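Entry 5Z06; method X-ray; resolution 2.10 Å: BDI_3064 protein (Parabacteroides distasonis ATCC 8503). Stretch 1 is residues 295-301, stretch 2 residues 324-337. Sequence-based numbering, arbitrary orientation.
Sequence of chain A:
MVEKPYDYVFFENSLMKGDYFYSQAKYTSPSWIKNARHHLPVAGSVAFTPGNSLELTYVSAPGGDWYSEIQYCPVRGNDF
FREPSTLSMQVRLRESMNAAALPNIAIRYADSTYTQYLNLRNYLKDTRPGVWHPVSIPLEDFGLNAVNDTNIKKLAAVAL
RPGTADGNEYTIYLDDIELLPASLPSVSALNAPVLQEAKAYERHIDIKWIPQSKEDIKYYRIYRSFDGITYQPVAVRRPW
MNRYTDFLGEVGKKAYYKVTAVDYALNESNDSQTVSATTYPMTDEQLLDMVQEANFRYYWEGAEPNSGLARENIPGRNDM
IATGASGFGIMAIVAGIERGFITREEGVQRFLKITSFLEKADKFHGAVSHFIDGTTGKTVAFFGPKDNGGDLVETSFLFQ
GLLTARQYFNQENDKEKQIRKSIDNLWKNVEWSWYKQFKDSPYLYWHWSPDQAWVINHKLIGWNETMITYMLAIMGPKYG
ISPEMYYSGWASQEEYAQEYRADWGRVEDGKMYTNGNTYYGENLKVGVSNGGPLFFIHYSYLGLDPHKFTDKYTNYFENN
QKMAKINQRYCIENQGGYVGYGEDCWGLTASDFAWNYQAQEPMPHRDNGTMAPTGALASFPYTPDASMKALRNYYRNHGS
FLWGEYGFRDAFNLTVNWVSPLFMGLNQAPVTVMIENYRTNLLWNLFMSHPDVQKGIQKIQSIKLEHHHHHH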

# COMPACT_ATOMS: atom_id res chain seq x y z
N ASN A 295 -7.21 -7.98 -5.21
CA ASN A 295 -6.01 -7.25 -5.60
C ASN A 295 -6.22 -6.61 -6.96
O ASN A 295 -5.82 -5.50 -7.19
CB ASN A 295 -4.83 -8.17 -5.60
CG ASN A 295 -4.28 -8.42 -4.21
OD1 ASN A 295 -3.56 -7.61 -3.68
ND2 ASN A 295 -4.59 -9.58 -3.65
N PHE A 296 -6.88 -7.32 -7.87
CA PHE A 296 -7.23 -6.77 -9.18
C PHE A 296 -8.02 -5.46 -9.06
O PHE A 296 -7.81 -4.52 -9.84
CB PHE A 296 -8.00 -7.83 -9.95
CG PHE A 296 -8.82 -7.31 -11.06
CD1 PHE A 296 -10.12 -6.87 -10.84
CD2 PHE A 296 -8.32 -7.30 -12.35
CE1 PHE A 296 -10.90 -6.40 -11.88
CE2 PHE A 296 -9.12 -6.85 -13.41
CZ PHE A 296 -10.40 -6.41 -13.17
N ARG A 297 -8.91 -5.38 -8.08
CA ARG A 297 -9.73 -4.20 -7.88
C ARG A 297 -8.91 -2.93 -7.83
O ARG A 297 -9.31 -1.91 -8.34
CB ARG A 297 -10.53 -4.29 -6.60
CG ARG A 297 -11.59 -5.37 -6.54
CD ARG A 297 -12.10 -5.47 -5.12
NE ARG A 297 -12.89 -6.67 -4.94
CZ ARG A 297 -13.18 -7.21 -3.77
NH1 ARG A 297 -12.77 -6.66 -2.63
NH2 ARG A 297 -13.91 -8.31 -3.74
N TYR A 298 -7.76 -3.01 -7.18
CA TYR A 298 -6.86 -1.88 -7.09
C TYR A 298 -6.54 -1.23 -8.45
O TYR A 298 -6.40 -0.01 -8.54
CB TYR A 298 -5.56 -2.34 -6.42
CG TYR A 298 -4.64 -1.24 -6.11
CD1 TYR A 298 -3.82 -0.74 -7.09
CD2 TYR A 298 -4.63 -0.65 -4.86
CE1 TYR A 298 -2.97 0.31 -6.84
CE2 TYR A 298 -3.77 0.41 -4.58
CZ TYR A 298 -2.95 0.88 -5.59
OH TYR A 298 -2.10 1.93 -5.39
N TYR A 299 -6.41 -2.05 -9.48
CA TYR A 299 -5.97 -1.64 -10.81
C TYR A 299 -7.15 -1.45 -11.73
O TYR A 299 -7.01 -0.86 -12.79
CB TYR A 299 -5.01 -2.68 -11.37
CG TYR A 299 -3.91 -2.89 -10.41
CD1 TYR A 299 -2.82 -2.05 -10.40
CD2 TYR A 299 -3.99 -3.88 -9.44
CE1 TYR A 299 -1.81 -2.20 -9.47
CE2 TYR A 299 -3.01 -4.03 -8.49
CZ TYR A 299 -1.93 -3.19 -8.50
OH TYR A 299 -0.97 -3.38 -7.56
N TRP A 300 -8.30 -2.00 -11.34
CA TRP A 300 -9.50 -1.83 -12.11
C TRP A 300 -10.30 -0.62 -11.61
O TRP A 300 -10.07 0.48 -12.09
CB TRP A 300 -10.30 -3.13 -12.12
CG TRP A 300 -11.39 -3.04 -13.12
CD1 TRP A 300 -12.72 -3.01 -12.89
CD2 TRP A 300 -11.21 -2.93 -14.53
NE1 TRP A 300 -13.40 -2.92 -14.07
CE2 TRP A 300 -12.49 -2.84 -15.10
CE3 TRP A 300 -10.09 -2.90 -15.37
CZ2 TRP A 300 -12.69 -2.73 -16.48
CZ3 TRP A 300 -10.28 -2.80 -16.73
CH2 TRP A 300 -11.57 -2.72 -17.27
N GLU A 301 -11.21 -0.79 -10.67
CA GLU A 301 -11.96 0.32 -10.14
C GLU A 301 -11.08 1.32 -9.40
O GLU A 301 -11.40 2.51 -9.32
CB GLU A 301 -13.06 -0.19 -9.22
CG GLU A 301 -12.55 -0.76 -7.91
CD GLU A 301 -13.61 -1.49 -7.15
OE1 GLU A 301 -13.98 -2.60 -7.55
OE2 GLU A 301 -14.03 -0.93 -6.11
N GLY A 324 5.76 1.49 -12.95
CA GLY A 324 6.09 0.08 -12.69
C GLY A 324 4.93 -0.73 -12.15
O GLY A 324 4.62 -1.81 -12.66
N ALA A 325 4.27 -0.20 -11.12
CA ALA A 325 3.07 -0.79 -10.58
C ALA A 325 2.00 -0.92 -11.65
O ALA A 325 1.17 -1.84 -11.63
CB ALA A 325 2.56 0.08 -9.46
N SER A 326 1.99 0.02 -12.57
CA SER A 326 1.04 0.01 -13.66
C SER A 326 1.28 -1.13 -14.60
O SER A 326 0.33 -1.75 -15.07
CB SER A 326 1.06 1.34 -14.41
OG SER A 326 0.48 2.34 -13.61
N GLY A 327 2.53 -1.43 -14.85
CA GLY A 327 2.90 -2.62 -15.61
C GLY A 327 2.43 -3.88 -14.90
O GLY A 327 1.87 -4.79 -15.54
N PHE A 328 2.63 -3.92 -13.59
CA PHE A 328 2.18 -5.07 -12.82
C PHE A 328 0.66 -5.18 -12.95
O PHE A 328 0.13 -6.27 -13.13
CB PHE A 328 2.55 -4.98 -11.36
CG PHE A 328 4.04 -4.77 -11.09
CD1 PHE A 328 5.01 -5.04 -12.04
CD2 PHE A 328 4.44 -4.34 -9.84
CE1 PHE A 328 6.36 -4.86 -11.76
CE2 PHE A 328 5.79 -4.15 -9.55
CZ PHE A 328 6.74 -4.40 -10.52
N GLY A 329 -0.01 -4.03 -12.86
CA GLY A 329 -1.45 -3.97 -12.83
C GLY A 329 -2.06 -4.34 -14.15
O GLY A 329 -3.09 -4.99 -14.21
N ILE A 330 -1.42 -3.87 -15.20
CA ILE A 330 -1.72 -4.27 -16.57
C ILE A 330 -1.81 -5.79 -16.66
O ILE A 330 -2.75 -6.33 -17.25
CB ILE A 330 -0.65 -3.67 -17.50
CG1 ILE A 330 -1.09 -2.26 -17.88
CG2 ILE A 330 -0.38 -4.54 -18.73
CD1 ILE A 330 0.02 -1.43 -18.49
N MET A 331 -0.84 -6.45 -16.04
CA MET A 331 -0.80 -7.91 -16.00
C MET A 331 -1.89 -8.49 -15.11
O MET A 331 -2.50 -9.48 -15.50
CB MET A 331 0.57 -8.40 -15.57
CG MET A 331 1.58 -8.01 -16.62
SD MET A 331 3.23 -8.12 -15.96
CE MET A 331 3.53 -9.78 -16.46
N ALA A 332 -2.16 -7.84 -13.98
CA ALA A 332 -3.29 -8.18 -13.14
C ALA A 332 -4.59 -8.05 -13.91
O ALA A 332 -5.49 -8.87 -13.75
CB ALA A 332 -3.33 -7.31 -11.88
N ILE A 333 -4.70 -7.02 -14.75
CA ILE A 333 -5.92 -6.85 -15.53
C ILE A 333 -6.06 -7.95 -16.57
O ILE A 333 -7.15 -8.52 -16.73
CB ILE A 333 -6.03 -5.45 -16.16
CG1 ILE A 333 -6.18 -4.40 -15.07
CG2 ILE A 333 -7.25 -5.39 -17.04
CD1 ILE A 333 -5.88 -2.98 -15.50
N VAL A 334 -4.98 -8.31 -17.25
CA VAL A 334 -5.03 -9.42 -18.20
C VAL A 334 -5.52 -10.70 -17.50
O VAL A 334 -6.42 -11.38 -18.00
CB VAL A 334 -3.68 -9.63 -18.87
CG1 VAL A 334 -3.60 -10.95 -19.61
CG2 VAL A 334 -3.42 -8.49 -19.84
N ALA A 335 -4.93 -11.00 -16.34
CA ALA A 335 -5.34 -12.14 -15.53
C ALA A 335 -6.82 -12.03 -15.21
O ALA A 335 -7.53 -13.02 -15.30
CB ALA A 335 -4.54 -12.21 -14.23
N GLY A 336 -7.24 -10.83 -14.82
CA GLY A 336 -8.61 -10.57 -14.40
C GLY A 336 -9.59 -10.81 -15.53
O GLY A 336 -10.72 -11.24 -15.28
N ILE A 337 -9.15 -10.55 -16.76
CA ILE A 337 -9.97 -10.84 -17.93
C ILE A 337 -10.11 -12.37 -18.09
O ILE A 337 -11.21 -12.88 -18.26
CB ILE A 337 -9.41 -10.25 -19.23
CG1 ILE A 337 -9.38 -8.72 -19.15
CG2 ILE A 337 -10.29 -10.67 -20.41
CD1 ILE A 337 -8.50 -8.08 -20.20

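This is a small apolar contact in which three aromatic side chains of stretch 1 pack against one side of a helix, with no hydrogen bond between the two stretches. The buried surface is modest, 363 Å² summed over both sides.

Stretch 2 is helical throughout. Its backbone hydrogen bonds run mainly from N of residue i+4 to O of residue i, as in Gly329 N to Ala325 O at 2.8 Å and Gly336 N to Ala332 O at 2.8 Å. Stretch 1 enters as a helix, and Trp300 and Glu301 lie in loop or turn. The backbones come close: Tyr299 CA is 5.5 Å from Gly329 CA, and Phe296 CA is 5.8 Å from Ala332 CA.

Glycine makes this approach possible at two points. Gly329 CA lies over one face of the Tyr299 ring, 3.4 Å from Tyr299 CD1, in a CH-pi contact. An ideal CB on Gly329 would fall 2.3 Å from Tyr299 CD1, a clash. Gly336 likewise leaves room for Phe296. Gly336 CA sits 3.9 Å from Phe296 CD2, and an ideal CB on Gly336 would clash with Phe296 CE2 at 2.4 Å.

The Phe296 ring also turns its edge to the helix backbone. Phe296 CD2 is 3.5 Å from Ala332 O, and Phe296 CE2 is 3.8 Å from Ile333 CA. Ala332 presents a small methyl to Tyr299, with Ala332 CB 4.3 Å from Tyr299 CD2.

Ile333 touches Phe296, Tyr299 and Trp300. Ile333 CG1 is 4.2 Å from Phe296 CE2, Ile333 CD1 is 4.2 Å from Tyr299 CB, and Ile333 CG2 is 4.0 Å from Trp300 CZ3. These are van der Waals contacts that bury hydrocarbon surface. The polar end of Tyr299 is not left unpaired, because its OH is hydrogen-bonded elsewhere in the structure.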